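Local coordinates for nucleoprotein (Schmallenberg virus, PDB 4JNG), which encapsidates the viral RNA genome, shielding it from nucleases and forming the helical nucleocapsid that serves as template for transcription and replication, at residues B[175-178]-B[179-183]; B[111-114]-B[115-119]; B[44-47]-B[48-51]. One frame throughout, in Å; residues are numbered along the deposited sequence.

Contact 1 of 3, residues B[175-178]-B[179-183]; sequences NFMK and KVLRQ. With nucleotides of chain A.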
loop_
_atom_site.group_PDB
_atom_site.type_symbol
_atom_site.label_atom_id
_atom_site.label_comp_id
_atom_site.label_asym_id
_atom_site.label_seq_id
_atom_site.Cartn_x
_atom_site.Cartn_y
_atom_site.Cartn_z
ATOM N N ASN B 175 -14.830 -11.836 -6.524
ATOM C CA ASN B 175 -15.838 -10.977 -5.911
ATOM C C ASN B 175 -16.200 -9.895 -6.935
ATOM O O ASN B 175 -15.920 -10.065 -8.119
ATOM C CB ASN B 175 -15.332 -10.388 -4.588
ATOM C CG ASN B 175 -15.283 -11.416 -3.468
ATOM O OD1 ASN B 175 -16.113 -12.325 -3.407
ATOM N ND2 ASN B 175 -14.318 -11.269 -2.565
ATOM N N PHE B 176 -16.840 -8.807 -6.521
ATOM C CA PHE B 176 -17.396 -7.837 -7.481
ATOM C C PHE B 176 -18.614 -8.428 -8.208
ATOM O O PHE B 176 -19.596 -7.714 -8.473
ATOM C CB PHE B 176 -16.349 -7.351 -8.505
ATOM C CG PHE B 176 -15.259 -6.495 -7.913
ATOM C CD1 PHE B 176 -15.479 -5.144 -7.671
ATOM C CD2 PHE B 176 -14.011 -7.031 -7.614
ATOM C CE1 PHE B 176 -14.480 -4.349 -7.129
ATOM C CE2 PHE B 176 -13.009 -6.239 -7.074
ATOM C CZ PHE B 176 -13.243 -4.901 -6.827
ATOM N N MET B 177 -18.544 -9.722 -8.543
ATOM C CA MET B 177 -19.679 -10.447 -9.109
ATOM C C MET B 177 -20.716 -10.772 -8.041
ATOM O O MET B 177 -21.848 -11.140 -8.351
ATOM C CB MET B 177 -19.223 -11.739 -9.789
ATOM C CG MET B 177 -18.657 -11.557 -11.185
ATOM S SD MET B 177 -18.876 -13.036 -12.188
ATOM C CE MET B 177 -20.623 -12.943 -12.580
ATOM N N LYS B 178 -20.325 -10.637 -6.782
ATOM C CA LYS B 178 -21.220 -10.854 -5.663
ATOM C C LYS B 178 -22.569 -10.173 -5.872
ATOM O O LYS B 178 -23.615 -10.816 -5.741
ATOM C CB LYS B 178 -20.563 -10.325 -4.394
ATOM C CG LYS B 178 -21.366 -10.542 -3.127
ATOM C CD LYS B 178 -20.635 -9.969 -1.926
ATOM C CE LYS B 178 -20.716 -8.448 -1.891
ATOM N NZ LYS B 178 -19.722 -7.865 -0.952
ATOM N N LYS B 179 -22.541 -8.880 -6.207
ATOM C CA LYS B 179 -23.774 -8.108 -6.316
ATOM C C LYS B 179 -24.668 -8.587 -7.444
ATOM O O LYS B 179 -25.861 -8.840 -7.238
ATOM C CB LYS B 179 -23.487 -6.610 -6.506
ATOM C CG LYS B 179 -24.737 -5.765 -6.307
ATOM C CD LYS B 179 -24.488 -4.273 -6.436
ATOM C CE LYS B 179 -25.798 -3.513 -6.630
ATOM N NZ LYS B 179 -26.758 -3.645 -5.502
ATOM N N VAL B 180 -24.099 -8.696 -8.637
ATOM C CA VAL B 180 -24.884 -9.015 -9.823
ATOM C C VAL B 180 -25.559 -10.377 -9.695
ATOM O O VAL B 180 -26.708 -10.553 -10.105
ATOM C CB VAL B 180 -24.047 -8.915 -11.127
ATOM C CG1 VAL B 180 -22.966 -9.986 -11.197
ATOM C CG2 VAL B 180 -24.954 -8.982 -12.348
ATOM N N LEU B 181 -24.868 -11.326 -9.072
ATOM C CA LEU B 181 -25.391 -12.678 -8.961
ATOM C C LEU B 181 -26.629 -12.778 -8.073
ATOM O O LEU B 181 -27.365 -13.764 -8.169
ATOM C CB LEU B 181 -24.284 -13.642 -8.531
ATOM C CG LEU B 181 -23.227 -13.742 -9.640
ATOM C CD1 LEU B 181 -21.956 -14.406 -9.139
ATOM C CD2 LEU B 181 -23.783 -14.469 -10.858
ATOM N N ARG B 182 -26.884 -11.765 -7.240
ATOM C CA ARG B 182 -28.137 -11.732 -6.477
ATOM C C ARG B 182 -29.149 -10.674 -6.924
ATOM O O ARG B 182 -30.176 -10.486 -6.272
ATOM C CB ARG B 182 -27.886 -11.656 -4.967
ATOM C CG ARG B 182 -26.906 -10.617 -4.466
ATOM C CD ARG B 182 -26.893 -10.676 -2.943
ATOM N NE ARG B 182 -26.171 -9.553 -2.344
ATOM C CZ ARG B 182 -24.966 -9.619 -1.781
ATOM N NH1 ARG B 182 -24.296 -10.769 -1.709
ATOM N NH2 ARG B 182 -24.427 -8.519 -1.272
ATOM N N GLN B 183 -28.888 -10.018 -8.052
ATOM C CA GLN B 183 -29.890 -9.155 -8.664
ATOM C C GLN B 183 -30.946 -10.021 -9.323
ATOM O O GLN B 183 -30.672 -11.170 -9.684
ATOM C CB GLN B 183 -29.249 -8.221 -9.694
ATOM C CG GLN B 183 -28.228 -7.279 -9.089
ATOM C CD GLN B 183 -28.790 -6.523 -7.899
ATOM O OE1 GLN B 183 -29.811 -5.837 -8.013
ATOM N NE2 GLN B 183 -28.142 -6.654 -6.748
ATOM P P U A 27 -10.702 0.792 -6.000
ATOM O OP1 U A 27 -9.695 1.865 -5.804
ATOM O OP2 U A 27 -12.093 1.162 -6.376
ATOM O "O5'" U A 27 -10.114 -0.215 -7.092
ATOM C "C5'" U A 27 -10.279 -1.646 -6.988
ATOM C "C4'" U A 27 -10.026 -2.356 -8.308
ATOM O "O4'" U A 27 -11.013 -3.418 -8.458
ATOM C "C3'" U A 27 -10.092 -1.531 -9.597
ATOM O "O3'" U A 27 -8.792 -1.161 -10.049
ATOM C "C2'" U A 27 -10.726 -2.499 -10.593
ATOM O "O2'" U A 27 -9.802 -3.387 -11.192
ATOM C "C1'" U A 27 -11.682 -3.279 -9.696
ATOM N N1 U A 27 -12.976 -2.615 -9.459
ATOM C C2 U A 27 -14.081 -3.085 -10.146
ATOM O O2 U A 27 -14.026 -4.007 -10.936
ATOM N N3 U A 27 -15.253 -2.424 -9.875
ATOM C C4 U A 27 -15.435 -1.368 -9.008
ATOM O O4 U A 27 -16.558 -0.881 -8.872
ATOM C C5 U A 27 -14.247 -0.939 -8.339
ATOM C C6 U A 27 -13.089 -1.562 -8.579
ATOM P P U A 23 -28.152 -6.242 -3.333
ATOM O OP1 U A 23 -27.037 -6.047 -4.278
ATOM O OP2 U A 23 -28.051 -7.306 -2.306
ATOM O "O5'" U A 23 -28.454 -4.839 -2.660
ATOM C "C5'" U A 23 -27.931 -4.619 -1.376
ATOM C "C4'" U A 23 -28.339 -3.279 -0.838
ATOM O "O4'" U A 23 -28.724 -3.498 0.545
ATOM C "C3'" U A 23 -27.212 -2.245 -0.816
ATOM O "O3'" U A 23 -27.351 -1.217 -1.806
ATOM C "C2'" U A 23 -27.254 -1.710 0.614
ATOM O "O2'" U A 23 -28.146 -0.637 0.808
ATOM C "C1'" U A 23 -27.751 -2.928 1.386
ATOM N N1 U A 23 -26.697 -3.920 1.662
ATOM C C2 U A 23 -25.740 -3.567 2.591
ATOM O O2 U A 23 -25.753 -2.501 3.181
ATOM N N3 U A 23 -24.772 -4.515 2.815
ATOM C C4 U A 23 -24.664 -5.754 2.220
ATOM O O4 U A 23 -23.729 -6.496 2.527
ATOM C C5 U A 23 -25.689 -6.045 1.266
ATOM C C6 U A 23 -26.649 -5.144 1.030
ATOM P P U A 26 -15.391 2.345 -3.257
ATOM O OP1 U A 26 -14.629 3.617 -3.279
ATOM O OP2 U A 26 -16.378 2.059 -4.325
ATOM O "O5'" U A 26 -14.371 1.115 -3.217
ATOM C "C5'" U A 26 -13.055 1.227 -2.635
ATOM C "C4'" U A 26 -12.310 -0.090 -2.739
ATOM O "O4'" U A 26 -13.115 -1.149 -2.159
ATOM C "C3'" U A 26 -11.992 -0.581 -4.146
ATOM O "O3'" U A 26 -10.756 -0.071 -4.644
ATOM C "C2'" U A 26 -11.854 -2.089 -3.952
ATOM O "O2'" U A 26 -10.550 -2.512 -3.603
ATOM C "C1'" U A 26 -12.853 -2.368 -2.827
ATOM N N1 U A 26 -14.126 -2.927 -3.309
ATOM C C2 U A 26 -14.237 -4.302 -3.377
ATOM O O2 U A 26 -13.342 -5.058 -3.039
ATOM N N3 U A 26 -15.444 -4.761 -3.844
ATOM C C4 U A 26 -16.523 -4.005 -4.254
ATOM O O4 U A 26 -17.542 -4.570 -4.654
ATOM C C5 U A 26 -16.324 -2.590 -4.169
ATOM C C6 U A 26 -15.160 -2.111 -3.717
#
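OP1 of U23 of chain A is gripped by Lys179, whose NZ donates to it at 2.7 Å, while the amide of Gln183 stands almost as near, NE2 lying 2.8 Å from the same OP1. Arg182 takes the other non-bridging oxygen: its NE donates to U23 OP2 at 2.9 Å in a fairly straight bond (160°), with the phosphorus at the edge of the guanidinium and in its plane. The long basic side chains suit a surface that must follow a phosphate backbone. Gln183 is held in turn by its own NE2 donating to Lys179 O, which it meets from the face opposite to Arg182 N. These residues sit on and just after the short helix 177-181 of the RNA-binding site, whose i to i+4 bond runs from Leu181 N to Met177 O (3.1 Å). Beside that bond the Met177 side chain crosses that of Leu181, CE meeting both methyls, and Met177 packs against Met164 of helix 158-168. The Lys178 chain runs alongside Arg182, Lys178 CG lying 3.3 Å from Arg182 NH1. Lys178 NZ bonds to O4 of a uracil base of the bound RNA. Ahead of the helix Phe176 CG lies anti to the carbonyl carbon (chi1 -68°), and the flat ring slips between two bases, with CE1 3.4 Å from U26 N3 on one face and U27 O2 off-centre over the other.

Contact 2 of 3, residues B[111-114]-B[115-119]; sequences SVLK and LAEAS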
loop_
_atom_site.group_PDB
_atom_site.type_symbol
_atom_site.label_atom_id
_atom_site.label_comp_id
_atom_site.label_asym_id
_atom_site.label_seq_id
_atom_site.Cartn_x
_atom_site.Cartn_y
_atom_site.Cartn_z
ATOM N N SER B 111 -36.992 6.489 -29.395
ATOM C CA SER B 111 -36.839 7.250 -30.634
ATOM C C SER B 111 -35.433 7.260 -31.234
ATOM O O SER B 111 -34.440 7.526 -30.546
ATOM C CB SER B 111 -37.289 8.689 -30.404
ATOM O OG SER B 111 -36.499 9.302 -29.411
ATOM N N VAL B 112 -35.381 7.000 -32.537
ATOM C CA VAL B 112 -34.152 7.054 -33.321
ATOM C C VAL B 112 -33.429 8.402 -33.143
ATOM O O VAL B 112 -32.201 8.444 -33.065
ATOM C CB VAL B 112 -34.469 6.775 -34.812
ATOM C CG1 VAL B 112 -33.295 7.120 -35.718
ATOM C CG2 VAL B 112 -34.867 5.313 -34.994
ATOM N N LEU B 113 -34.195 9.489 -33.058
ATOM C CA LEU B 113 -33.628 10.825 -32.851
ATOM C C LEU B 113 -32.876 10.925 -31.516
ATOM O O LEU B 113 -31.744 11.402 -31.484
ATOM C CB LEU B 113 -34.716 11.910 -32.941
ATOM C CG LEU B 113 -34.228 13.318 -33.310
ATOM C CD1 LEU B 113 -35.381 14.229 -33.739
ATOM C CD2 LEU B 113 -33.434 13.959 -32.182
ATOM N N LYS B 114 -33.490 10.463 -30.426
ATOM C CA LYS B 114 -32.834 10.488 -29.108
ATOM C C LYS B 114 -31.581 9.617 -29.077
ATOM O O LYS B 114 -30.562 10.009 -28.505
ATOM C CB LYS B 114 -33.786 10.053 -27.990
ATOM C CG LYS B 114 -34.950 10.994 -27.742
ATOM C CD LYS B 114 -34.539 12.271 -27.036
ATOM C CE LYS B 114 -35.684 13.270 -27.025
ATOM N NZ LYS B 114 -35.281 14.567 -26.420
ATOM N N LEU B 115 -31.652 8.436 -29.688
ATOM C CA LEU B 115 -30.479 7.587 -29.814
ATOM C C LEU B 115 -29.335 8.328 -30.510
ATOM O O LEU B 115 -28.212 8.344 -30.008
ATOM C CB LEU B 115 -30.818 6.303 -30.568
ATOM C CG LEU B 115 -29.665 5.306 -30.728
ATOM C CD1 LEU B 115 -28.950 5.099 -29.402
ATOM C CD2 LEU B 115 -30.172 3.979 -31.274
ATOM N N ALA B 116 -29.631 8.963 -31.647
ATOM C CA ALA B 116 -28.616 9.675 -32.424
ATOM C C ALA B 116 -27.915 10.770 -31.613
ATOM O O ALA B 116 -26.690 10.906 -31.684
ATOM C CB ALA B 116 -29.216 10.252 -33.706
ATOM N N GLU B 117 -28.670 11.541 -30.835
ATOM C CA GLU B 117 -28.042 12.585 -30.004
ATOM C C GLU B 117 -27.284 12.006 -28.799
ATOM O O GLU B 117 -26.172 12.454 -28.498
ATOM C CB GLU B 117 -29.017 13.699 -29.579
ATOM C CG GLU B 117 -30.402 13.277 -29.118
ATOM C CD GLU B 117 -31.307 14.465 -28.814
ATOM O OE1 GLU B 117 -32.476 14.254 -28.429
ATOM O OE2 GLU B 117 -30.859 15.620 -28.970
ATOM N N ALA B 118 -27.852 11.010 -28.122
ATOM C CA ALA B 118 -27.123 10.355 -27.026
ATOM C C ALA B 118 -25.783 9.868 -27.548
ATOM O O ALA B 118 -24.752 10.108 -26.936
ATOM C CB ALA B 118 -27.912 9.196 -26.445
ATOM N N SER B 119 -25.805 9.233 -28.716
ATOM C CA SER B 119 -24.597 8.671 -29.326
ATOM C C SER B 119 -23.527 9.719 -29.647
ATOM O O SER B 119 -22.336 9.405 -29.644
ATOM C CB SER B 119 -24.951 7.854 -30.578
ATOM O OG SER B 119 -25.304 8.690 -31.677
#
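Lys114 and Glu117 run side by side and point the same way from the first turns of helix 112-121, a surface helix that follows closely on helix 93-110. Their i to i+3 spacing brings the charged ends together in a salt bridge that is long, with Lys114 NZ 3.5 Å from Glu117 OE1, and the hydrogen bond within it is weak. The carboxylate in fact lies nearer the aliphatic part of the lysine, OE1 being 3.2 Å from Lys114 CD, so the contact is as much packing as charge pairing. Glu117 is set here by an uncommon first torsion (chi1 43°), which places CG between its backbone N and carbonyl carbon and turns the chain back toward the preceding turn. The price is a close fit, with Glu117 CG 3.3 Å from Leu113 O and as close to Lys114 O. Leu113 meets the same carboxylate from a different side, roughly at right angles to Lys114: its side chain crosses that of Glu117 at a slant, and Leu113 CD2 comes 3.9 Å from Glu117 OE1. In the backbone a regular ladder of i to i+4 bonds holds the helix, beginning with Leu115 N to Ser111 O. Apolar Leu115 and small Ala118 suit the inward side, where both touch Cys108 and Trp134, and Ala118 also meets Phe37. Further along, Ser119 turns its hydroxyl back onto the helix: OG donates to Ala116 O at 2.6 Å, approaching from above the carbonyl plane, 37° out of it.

Contact 3 of 3, residues B[44-47]-B[48-51]; sequences FLNQ and KKAK. With nucleotides of chain A.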
loop_
_atom_site.group_PDB
_atom_site.type_symbol
_atom_site.label_atom_id
_atom_site.label_comp_id
_atom_site.label_asym_id
_atom_site.label_seq_id
_atom_site.Cartn_x
_atom_site.Cartn_y
_atom_site.Cartn_z
ATOM N N PHE B 44 -20.742 10.933 -16.367
ATOM C CA PHE B 44 -19.970 9.719 -16.687
ATOM C C PHE B 44 -18.495 9.961 -16.989
ATOM O O PHE B 44 -17.695 9.042 -16.862
ATOM C CB PHE B 44 -20.619 8.921 -17.820
ATOM C CG PHE B 44 -21.864 8.203 -17.401
ATOM C CD1 PHE B 44 -21.784 7.108 -16.544
ATOM C CD2 PHE B 44 -23.113 8.609 -17.852
ATOM C CE1 PHE B 44 -22.924 6.444 -16.143
ATOM C CE2 PHE B 44 -24.259 7.946 -17.449
ATOM C CZ PHE B 44 -24.164 6.865 -16.586
ATOM N N LEU B 45 -18.118 11.174 -17.382
ATOM C CA LEU B 45 -16.691 11.478 -17.515
ATOM C C LEU B 45 -16.035 11.885 -16.186
ATOM O O LEU B 45 -14.819 11.763 -16.039
ATOM C CB LEU B 45 -16.457 12.542 -18.585
ATOM C CG LEU B 45 -16.796 12.046 -19.995
ATOM C CD1 LEU B 45 -17.023 13.217 -20.934
ATOM C CD2 LEU B 45 -15.712 11.122 -20.525
ATOM N N ASN B 46 -16.834 12.351 -15.224
ATOM C CA ASN B 46 -16.314 12.826 -13.942
ATOM C C ASN B 46 -16.647 11.906 -12.770
ATOM O O ASN B 46 -16.564 12.308 -11.609
ATOM C CB ASN B 46 -16.836 14.232 -13.667
ATOM C CG ASN B 46 -16.247 15.254 -14.607
ATOM O OD1 ASN B 46 -16.793 15.517 -15.673
ATOM N ND2 ASN B 46 -15.127 15.842 -14.214
ATOM N N GLN B 47 -16.999 10.664 -13.081
ATOM C CA GLN B 47 -17.520 9.757 -12.084
ATOM C C GLN B 47 -16.394 9.201 -11.210
ATOM O O GLN B 47 -16.557 9.076 -10.002
ATOM C CB GLN B 47 -18.300 8.617 -12.739
ATOM C CG GLN B 47 -18.851 7.631 -11.720
ATOM C CD GLN B 47 -19.597 6.472 -12.338
ATOM O OE1 GLN B 47 -19.495 6.211 -13.532
ATOM N NE2 GLN B 47 -20.339 5.746 -11.507
ATOM N N LYS B 48 -15.268 8.864 -11.830
ATOM C CA LYS B 48 -14.070 8.468 -11.100
ATOM C C LYS B 48 -13.563 9.603 -10.213
ATOM O O LYS B 48 -13.181 9.377 -9.056
ATOM C CB LYS B 48 -12.983 8.013 -12.077
ATOM C CG LYS B 48 -11.630 7.709 -11.445
ATOM C CD LYS B 48 -10.976 6.492 -12.084
ATOM C CE LYS B 48 -9.458 6.556 -12.009
ATOM N NZ LYS B 48 -8.839 5.294 -12.503
ATOM N N LYS B 49 -13.564 10.818 -10.753
ATOM C CA LYS B 49 -13.135 12.001 -10.015
ATOM C C LYS B 49 -14.020 12.301 -8.801
ATOM O O LYS B 49 -13.522 12.678 -7.741
ATOM C CB LYS B 49 -13.113 13.223 -10.945
ATOM C CG LYS B 49 -12.524 14.474 -10.320
ATOM C CD LYS B 49 -12.253 15.540 -11.364
ATOM C CE LYS B 49 -12.265 16.930 -10.748
ATOM N NZ LYS B 49 -11.973 17.981 -11.763
ATOM N N ALA B 50 -15.333 12.158 -8.963
ATOM C CA ALA B 50 -16.279 12.466 -7.889
ATOM C C ALA B 50 -16.117 11.467 -6.740
ATOM O O ALA B 50 -16.303 11.788 -5.569
ATOM C CB ALA B 50 -17.701 12.433 -8.420
ATOM N N LYS B 51 -15.764 10.252 -7.121
ATOM C CA LYS B 51 -15.565 9.143 -6.218
ATOM C C LYS B 51 -14.309 9.381 -5.369
ATOM O O LYS B 51 -14.305 9.125 -4.169
ATOM C CB LYS B 51 -15.473 7.887 -7.085
ATOM C CG LYS B 51 -15.029 6.612 -6.426
ATOM C CD LYS B 51 -14.845 5.540 -7.490
ATOM C CE LYS B 51 -16.090 4.699 -7.680
ATOM N NZ LYS B 51 -15.742 3.503 -8.493
ATOM P P U A 30 -9.593 6.828 -19.870
ATOM O OP1 U A 30 -8.351 6.036 -19.682
ATOM O OP2 U A 30 -9.594 8.284 -19.576
ATOM O "O5'" U A 30 -10.081 6.606 -21.371
ATOM C "C5'" U A 30 -11.475 6.413 -21.632
ATOM C "C4'" U A 30 -11.814 6.560 -23.098
ATOM O "O4'" U A 30 -13.114 7.210 -23.198
ATOM C "C3'" U A 30 -10.872 7.394 -23.963
ATOM O "O3'" U A 30 -9.866 6.588 -24.577
ATOM C "C2'" U A 30 -11.821 7.947 -25.021
ATOM O "O2'" U A 30 -12.104 7.025 -26.052
ATOM C "C1'" U A 30 -13.075 8.213 -24.195
ATOM N N1 U A 30 -13.080 9.530 -23.540
ATOM C C2 U A 30 -13.594 10.595 -24.254
ATOM O O2 U A 30 -14.046 10.480 -25.380
ATOM N N3 U A 30 -13.572 11.797 -23.594
ATOM C C4 U A 30 -13.092 12.045 -22.326
ATOM O O4 U A 30 -13.140 13.190 -21.874
ATOM C C5 U A 30 -12.566 10.896 -21.655
ATOM C C6 U A 30 -12.578 9.707 -22.269
ATOM P P U A 29 -8.790 1.894 -16.069
ATOM O OP1 U A 29 -7.708 2.104 -17.065
ATOM O OP2 U A 29 -8.576 2.302 -14.657
ATOM O "O5'" U A 29 -10.124 2.600 -16.575
ATOM C "C5'" U A 29 -10.481 2.614 -17.969
ATOM C "C4'" U A 29 -11.241 3.877 -18.285
ATOM O "O4'" U A 29 -12.449 3.921 -17.472
ATOM C "C3'" U A 29 -10.492 5.178 -18.001
ATOM O "O3'" U A 29 -10.774 6.153 -19.004
ATOM C "C2'" U A 29 -11.052 5.594 -16.645
ATOM O "O2'" U A 29 -10.939 6.964 -16.326
ATOM C "C1'" U A 29 -12.507 5.154 -16.787
ATOM N N1 U A 29 -13.221 4.960 -15.515
ATOM C C2 U A 29 -14.539 5.377 -15.444
ATOM O O2 U A 29 -15.131 5.870 -16.388
ATOM N N3 U A 29 -15.138 5.187 -14.223
ATOM C C4 U A 29 -14.573 4.640 -13.092
ATOM O O4 U A 29 -15.246 4.539 -12.065
ATOM C C5 U A 29 -13.207 4.241 -13.242
ATOM C C6 U A 29 -12.593 4.409 -14.419
HETATM O O HOH W 1 -15.383 8.797 -14.923
HETATM O O HOH W 2 -13.474 11.384 -13.738
#
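Lys48 follows directly on Gln47, and its CB lies 3.7 Å from Gln47 C and 3.9 Å from C4 of U29 of chain A. From there the chain skirts the C4-C5-C6 edge of the uracil on one face: CG, anti to the backbone N (chi1 174°), leads to CD, 3.4 Å from U29 C5. CE carries on to NZ, which ends 3.7 Å from U29 OP2, where its charge would probably be drawn to the phosphate. A lysine suits this place because its methylenes can pack over the edge of a base while its charge reaches the backbone. Beside it Lys51 brings NZ to 3.8 Å from U29 O4, and Leu45 sets CD2 on the next base, 3.3 Å from U30 C4. The chain breaks its helical course at Asn46, and two waters span the break: one donates to Phe44 O, accepts from Lys48 N and makes a weak bond to U29 O2, the other donates to Leu45 O (2.7 Å from the water oxygen) and accepts from Lys49 N. Direct bonding resumes where Ala50 N donates to Asn46 O. The tip of Lys49 serves the assembly, NZ bonding to Gln80 O of a neighbouring subunit, while small Ala50 fits against Leu64 and Phe66 of strand 61-66. This is a water-bridged junction between helices 37-45 and 47-56, with the first turn of the second helix forming part of the RNA-binding site.

Contacts 1 and 3 are two stations on one RNA strand: the first handles U23, U26 and U27, the second U29 and U30. Their centres are about 22 Å apart on opposite sides of the chain's centre, and their nearest atoms about 8 Å; they do not touch, and the bound strand passes from one to the other. Contact 2 lies away from the RNA-binding residues, its nearest atom about 9 Å from the nucleic acid, though its nearest atoms also come within about 9 Å of contact 3. Its centre is about 31 Å from that of contact 1. Helix 93-110 connects it to contact 3, touching Leu115 and Ala118 through Cys108, and Phe44 and Gln47 through Ser97. Contacts 1 and 3 also reach neighbouring subunits.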